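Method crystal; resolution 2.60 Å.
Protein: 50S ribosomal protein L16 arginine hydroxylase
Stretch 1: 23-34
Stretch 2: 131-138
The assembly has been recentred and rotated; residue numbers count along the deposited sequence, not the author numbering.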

ATOM      1  N   VAL B  23     -20.122  10.825  33.477  1.00 52.04           N
ATOM      2  CA  VAL B  23     -20.408   9.688  34.331  1.00 52.09           C
ATOM      3  C   VAL B  23     -21.907   9.471  34.266  1.00 51.88           C
ATOM      4  O   VAL B  23     -22.684  10.352  34.633  1.00 61.06           O
ATOM      5  CB  VAL B  23     -20.000   9.931  35.790  1.00 49.82           C
ATOM      6  CG1 VAL B  23     -20.434   8.759  36.658  1.00 51.40           C
ATOM      7  CG2 VAL B  23     -18.502  10.144  35.892  1.00 53.33           C
ATOM      8  N   LEU B  24     -22.316   8.304  33.788  1.00 48.70           N
ATOM      9  CA  LEU B  24     -23.729   7.989  33.741  1.00 45.22           C
ATOM     10  C   LEU B  24     -24.000   7.106  34.943  1.00 49.27           C
ATOM     11  O   LEU B  24     -23.584   5.947  34.984  1.00 54.79           O
ATOM     12  CB  LEU B  24     -24.057   7.247  32.445  1.00 47.26           C
ATOM     13  CG  LEU B  24     -23.523   7.888  31.159  1.00 50.49           C
ATOM     14  CD1 LEU B  24     -23.559   6.901  30.006  1.00 45.05           C
ATOM     15  CD2 LEU B  24     -24.305   9.150  30.810  1.00 54.32           C
ATOM     16  N   LYS B  25     -24.704   7.661  35.923  1.00 45.09           N
ATOM     17  CA  LYS B  25     -24.930   6.973  37.183  1.00 57.67           C
ATOM     18  C   LYS B  25     -26.094   6.012  37.024  1.00 59.95           C
ATOM     19  O   LYS B  25     -27.129   6.376  36.466  1.00 56.33           O
ATOM     20  CB  LYS B  25     -25.228   7.976  38.299  1.00 56.58           C
ATOM     21  CG  LYS B  25     -24.110   8.971  38.589  1.00 59.36           C
ATOM     22  CD  LYS B  25     -23.499   8.754  39.967  1.00 60.61           C
ATOM     23  CE  LYS B  25     -22.438   7.669  39.948  1.00 60.39           C
ATOM     24  NZ  LYS B  25     -22.028   7.294  41.332  1.00 62.05           N
ATOM     25  N   ARG B  26     -25.912   4.788  37.516  1.00 60.39           N
ATOM     26  CA  ARG B  26     -26.916   3.734  37.398  1.00 58.98           C
ATOM     27  C   ARG B  26     -27.336   3.538  35.946  1.00 56.04           C
ATOM     28  O   ARG B  26     -28.527   3.442  35.647  1.00 53.21           O
ATOM     29  CB  ARG B  26     -28.144   4.046  38.257  1.00 59.30           C
ATOM     30  CG  ARG B  26     -27.838   4.351  39.710  1.00 72.74           C
ATOM     31  CD  ARG B  26     -27.939   3.116  40.592  1.00 84.92           C
ATOM     32  NE  ARG B  26     -28.815   3.354  41.738  1.00 89.81           N
ATOM     33  CZ  ARG B  26     -29.967   2.724  41.945  1.00 90.41           C
ATOM     34  NH1 ARG B  26     -30.386   1.803  41.089  1.00 88.38           N
ATOM     35  NH2 ARG B  26     -30.698   3.009  43.015  1.00 92.47           N
ATOM     36  N   GLY B  27     -26.353   3.509  35.048  1.00 55.74           N
ATOM     37  CA  GLY B  27     -26.607   3.231  33.645  1.00 50.69           C
ATOM     38  C   GLY B  27     -27.331   1.907  33.541  1.00 53.70           C
ATOM     39  O   GLY B  27     -28.272   1.754  32.762  1.00 57.73           O
ATOM     40  N   PHE B  28     -26.884   0.951  34.346  1.00 52.15           N
ATOM     41  CA  PHE B  28     -27.605  -0.294  34.544  1.00 56.72           C
ATOM     42  C   PHE B  28     -28.135  -0.343  35.971  1.00 65.51           C
ATOM     43  O   PHE B  28     -27.381  -0.148  36.925  1.00 71.57           O
ATOM     44  CB  PHE B  28     -26.698  -1.496  34.285  1.00 54.50           C
ATOM     45  CG  PHE B  28     -26.241  -1.612  32.864  1.00 50.11           C
ATOM     46  CD1 PHE B  28     -27.108  -2.053  31.879  1.00 49.15           C
ATOM     47  CD2 PHE B  28     -24.942  -1.286  32.511  1.00 43.51           C
ATOM     48  CE1 PHE B  28     -26.690  -2.162  30.569  1.00 46.06           C
ATOM     49  CE2 PHE B  28     -24.519  -1.394  31.203  1.00 44.87           C
ATOM     50  CZ  PHE B  28     -25.394  -1.832  30.230  1.00 42.63           C
ATOM     51  N   ASN B  29     -29.434  -0.591  36.109  1.00 71.23           N
ATOM     52  CA  ASN B  29     -30.049  -0.762  37.420  1.00 70.79           C
ATOM     53  C   ASN B  29     -29.905  -2.198  37.896  1.00 74.76           C
ATOM     54  O   ASN B  29     -30.094  -3.132  37.114  1.00 76.22           O
ATOM     55  CB  ASN B  29     -31.531  -0.390  37.377  1.00 75.54           C
ATOM     56  CG  ASN B  29     -31.761   1.062  37.015  1.00 85.16           C
ATOM     57  OD1 ASN B  29     -30.909   1.918  37.255  1.00 85.95           O
ATOM     58  ND2 ASN B  29     -32.922   1.348  36.441  1.00 89.95           N
ATOM     59  N   ASN B  30     -29.597  -2.359  39.180  1.00 76.65           N
ATOM     60  CA  ASN B  30     -29.337  -3.666  39.777  1.00 74.92           C
ATOM     61  C   ASN B  30     -28.407  -4.484  38.900  1.00 70.37           C
ATOM     62  O   ASN B  30     -28.787  -5.535  38.385  1.00 72.12           O
ATOM     63  CB  ASN B  30     -30.648  -4.423  40.000  1.00 79.31           C
ATOM     64  CG  ASN B  30     -31.656  -3.617  40.790  1.00 79.74           C
ATOM     65  OD1 ASN B  30     -32.724  -3.274  40.286  1.00 82.00           O
ATOM     66  ND2 ASN B  30     -31.319  -3.304  42.036  1.00 74.49           N
ATOM     67  N   PHE B  31     -27.181  -4.000  38.741  1.00 66.84           N
ATOM     68  CA  PHE B  31     -26.270  -4.587  37.773  1.00 60.51           C
ATOM     69  C   PHE B  31     -25.727  -5.921  38.259  1.00 67.01           C
ATOM     70  O   PHE B  31     -25.128  -6.018  39.330  1.00 66.10           O
ATOM     71  CB  PHE B  31     -25.126  -3.623  37.457  1.00 53.42           C
ATOM     72  CG  PHE B  31     -24.135  -4.163  36.465  1.00 53.36           C
ATOM     73  CD1 PHE B  31     -24.442  -4.214  35.114  1.00 47.54           C
ATOM     74  CD2 PHE B  31     -22.895  -4.615  36.882  1.00 55.91           C
ATOM     75  CE1 PHE B  31     -23.530  -4.712  34.203  1.00 51.93           C
ATOM     76  CE2 PHE B  31     -21.981  -5.111  35.976  1.00 60.20           C
ATOM     77  CZ  PHE B  31     -22.299  -5.160  34.636  1.00 51.07           C
ATOM     78  N   ILE B  32     -25.952  -6.949  37.452  1.00 67.25           N
ATOM     79  CA  ILE B  32     -25.465  -8.286  37.743  1.00 64.57           C
ATOM     80  C   ILE B  32     -24.369  -8.622  36.749  1.00 66.21           C
ATOM     81  O   ILE B  32     -24.606  -8.668  35.541  1.00 67.64           O
ATOM     82  CB  ILE B  32     -26.584  -9.327  37.636  1.00 67.14           C
ATOM     83  CG1 ILE B  32     -27.768  -8.917  38.515  1.00 71.87           C
ATOM     84  CG2 ILE B  32     -26.061 -10.698  38.027  1.00 70.77           C
ATOM     85  CD1 ILE B  32     -29.111  -9.345  37.966  1.00 79.07           C
ATOM     86  N   ASP B  33     -23.165  -8.834  37.267  1.00 63.12           N
ATOM     87  CA  ASP B  33     -22.004  -9.089  36.428  1.00 66.18           C
ATOM     88  C   ASP B  33     -22.182 -10.343  35.583  1.00 66.95           C
ATOM     89  O   ASP B  33     -22.612 -11.380  36.084  1.00 71.48           O
ATOM     90  CB  ASP B  33     -20.744  -9.195  37.286  1.00 69.96           C
ATOM     91  CG  ASP B  33     -20.425  -7.902  38.009  1.00 69.40           C
ATOM     92  OD1 ASP B  33     -21.330  -7.345  38.666  1.00 74.51           O
ATOM     93  OD2 ASP B  33     -19.273  -7.434  37.912  1.00 69.11           O
ATOM     94  N   PRO B  34     -21.856 -10.241  34.286  1.00 61.92           N
ATOM     95  CA  PRO B  34     -22.007 -11.366  33.358  1.00 62.01           C
ATOM     96  C   PRO B  34     -21.019 -12.482  33.667  1.00 65.16           C
ATOM     97  O   PRO B  34     -21.293 -13.648  33.386  1.00 69.57           O
ATOM     98  CB  PRO B  34     -21.689 -10.739  31.997  1.00 57.11           C
ATOM     99  CG  PRO B  34     -20.811  -9.577  32.311  1.00 53.35           C
ATOM    100  CD  PRO B  34     -21.289  -9.050  33.630  1.00 57.64           C
TER
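Stretch 2 (131-138) VFIIQGTG

Residues 131-138 approach stretch 1 (23-34) as a β-strand that gives way to an irregular tail. Val 131 through Gln 135 are extended, with phi/psi values typical of a strand, and from Gly 136 onward the chain is loop. Stretch 1 leaves its own strand at Leu 24, passes through a type II β turn from Leu 24 to Gly 27, and continues as loop to Pro 34. The two segments run in the same general sense, so that contacts progress from Leu 24 with Phe 132, through Phe 28 and Phe 31 with Ile 134, to Asp 33 with Gly 136 and Thr 137. The backbones draw nearest at this last point, where the CA atoms of Asp 33 and Gly 136 lie 5.9 Å apart. Together the two stretches bury 293 Å².

Ile 134 is the residue most covered by the other stretch, losing 56 Å² to it. Alternation along the strand turns the CA-to-CB bonds of Phe 132 and Ile 134 toward stretch 1, whereas that of Gln 135 points away. With chi1 in the m well and chi2 in t, Ile 134 packs against two aromatic rings. The closest approach to the first is Ile 134 CD1 to Phe 28 CE2, 3.9 Å, at the edge of that ring and near its plane; the closest to the second is Ile 134 CG2 to Phe 31 CZ, 4.0 Å, over one face. The two phenylalanines reach the strand with different rotamers, m for Phe 28 and t for Phe 31. A looser apolar contact precedes this cluster, with Leu 24 CD1 4.4 Å from Phe 132 CE2 at the edge of the Phe 132 ring.

Asp 33, with 50 Å² covered, anchors the other end. Its CA-to-CB bond points toward stretch 2; with chi1 in m, its carboxylate accepts a hydrogen bond from the backbone of Thr 137, Thr 137 N to Asp 33 OD2 being 3.0 Å with an N-H...acceptor angle of 159°. The carboxylate thus engages a main-chain amide just beyond the end of the strand. It also lies close to the Thr 137 methyl, Asp 33 OD1 to Thr 137 CG2 being 3.3 Å.

Gly 136 allows this close approach. Gly 136 CA is 3.3 Å from Asp 33 OD2 and 3.6 Å from Phe 31 CE2, and an ideally placed CB on Gly 136 would fall 2.3 Å from Asp 33 OD2, a clash. Phe 31, with 39 Å² covered, spans the junction between strand and tail: besides resting against Ile 134, its ring passes close to main-chain atoms, with Phe 31 CD2 3.7 Å from Gln 135 O. The side chain of Gln 135 makes a contact within its own segment, Gln 135 NE2 donating a hydrogen bond to Gly 136 O at 3.2 Å. Stretch 2 thus lies on stretch 1 through apolar packing along the strand and a polar contact just past its end.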

ATOM      1  N   VAL B 131     -14.885   5.126  24.533  1.00 43.98           N
ATOM      2  CA  VAL B 131     -15.054   3.960  25.387  1.00 38.14           C
ATOM      3  C   VAL B 131     -16.161   4.180  26.416  1.00 37.13           C
ATOM      4  O   VAL B 131     -16.359   5.298  26.899  1.00 50.18           O
ATOM      5  CB  VAL B 131     -13.723   3.571  26.089  1.00 47.39           C
ATOM      6  CG1 VAL B 131     -13.304   4.630  27.100  1.00 45.50           C
ATOM      7  CG2 VAL B 131     -13.831   2.198  26.749  1.00 46.09           C
ATOM      8  N   PHE B 132     -16.903   3.120  26.722  1.00 40.15           N
ATOM      9  CA  PHE B 132     -17.828   3.145  27.846  1.00 40.02           C
ATOM     10  C   PHE B 132     -17.274   2.227  28.924  1.00 45.41           C
ATOM     11  O   PHE B 132     -17.081   1.038  28.686  1.00 47.35           O
ATOM     12  CB  PHE B 132     -19.221   2.671  27.427  1.00 40.68           C
ATOM     13  CG  PHE B 132     -19.970   3.653  26.574  1.00 41.01           C
ATOM     14  CD1 PHE B 132     -19.811   3.656  25.198  1.00 48.20           C
ATOM     15  CD2 PHE B 132     -20.847   4.563  27.144  1.00 36.91           C
ATOM     16  CE1 PHE B 132     -20.503   4.554  24.408  1.00 44.94           C
ATOM     17  CE2 PHE B 132     -21.542   5.464  26.360  1.00 39.21           C
ATOM     18  CZ  PHE B 132     -21.370   5.458  24.990  1.00 37.02           C
ATOM     19  N   ILE B 133     -17.006   2.766  30.108  1.00 41.86           N
ATOM     20  CA  ILE B 133     -16.455   1.942  31.174  1.00 46.48           C
ATOM     21  C   ILE B 133     -17.508   1.647  32.237  1.00 50.96           C
ATOM     22  O   ILE B 133     -17.926   2.531  32.984  1.00 49.85           O
ATOM     23  CB  ILE B 133     -15.213   2.585  31.813  1.00 47.33           C
ATOM     24  CG1 ILE B 133     -14.170   2.893  30.735  1.00 39.63           C
ATOM     25  CG2 ILE B 133     -14.637   1.668  32.876  1.00 48.61           C
ATOM     26  CD1 ILE B 133     -12.980   3.696  31.231  1.00 40.42           C
ATOM     27  N   ILE B 134     -17.921   0.387  32.294  1.00 46.35           N
ATOM     28  CA  ILE B 134     -18.999  -0.058  33.165  1.00 43.51           C
ATOM     29  C   ILE B 134     -18.449  -0.631  34.462  1.00 50.55           C
ATOM     30  O   ILE B 134     -17.653  -1.570  34.449  1.00 52.20           O
ATOM     31  CB  ILE B 134     -19.841  -1.151  32.475  1.00 39.52           C
ATOM     32  CG1 ILE B 134     -20.329  -0.670  31.108  1.00 38.50           C
ATOM     33  CG2 ILE B 134     -21.013  -1.563  33.354  1.00 42.90           C
ATOM     34  CD1 ILE B 134     -20.817  -1.788  30.205  1.00 41.49           C
ATOM     35  N   GLN B 135     -18.881  -0.066  35.584  1.00 53.01           N
ATOM     36  CA  GLN B 135     -18.486  -0.583  36.886  1.00 47.71           C
ATOM     37  C   GLN B 135     -19.274  -1.839  37.236  1.00 52.59           C
ATOM     38  O   GLN B 135     -20.505  -1.840  37.211  1.00 53.87           O
ATOM     39  CB  GLN B 135     -18.670   0.476  37.974  1.00 47.08           C
ATOM     40  CG  GLN B 135     -18.310  -0.008  39.376  1.00 49.68           C
ATOM     41  CD  GLN B 135     -16.829  -0.297  39.536  1.00 54.65           C
ATOM     42  OE1 GLN B 135     -15.983   0.496  39.122  1.00 59.62           O
ATOM     43  NE2 GLN B 135     -16.508  -1.441  40.130  1.00 53.08           N
ATOM     44  N   GLY B 136     -18.545  -2.904  37.552  1.00 48.74           N
ATOM     45  CA  GLY B 136     -19.117  -4.155  38.017  1.00 46.29           C
ATOM     46  C   GLY B 136     -19.032  -4.230  39.530  1.00 57.09           C
ATOM     47  O   GLY B 136     -19.166  -3.212  40.211  1.00 60.39           O
ATOM     48  N   THR B 137     -18.834  -5.436  40.056  1.00 53.25           N
ATOM     49  CA  THR B 137     -18.656  -5.627  41.493  1.00 64.93           C
ATOM     50  C   THR B 137     -17.507  -4.776  42.013  1.00 69.43           C
ATOM     51  O   THR B 137     -16.519  -4.557  41.312  1.00 68.44           O
ATOM     52  CB  THR B 137     -18.318  -7.090  41.840  1.00 70.05           C
ATOM     53  OG1 THR B 137     -17.007  -7.407  41.352  1.00 74.60           O
ATOM     54  CG2 THR B 137     -19.329  -8.044  41.233  1.00 73.01           C
ATOM     55  N   GLY B 138     -17.643  -4.296  43.244  1.00 64.12           N
ATOM     56  CA  GLY B 138     -16.606  -3.500  43.869  1.00 58.94           C
ATOM     57  C   GLY B 138     -16.706  -2.033  43.518  1.00 56.07           C
ATOM     58  O   GLY B 138     -17.747  -1.570  43.052  1.00 53.71           O
TER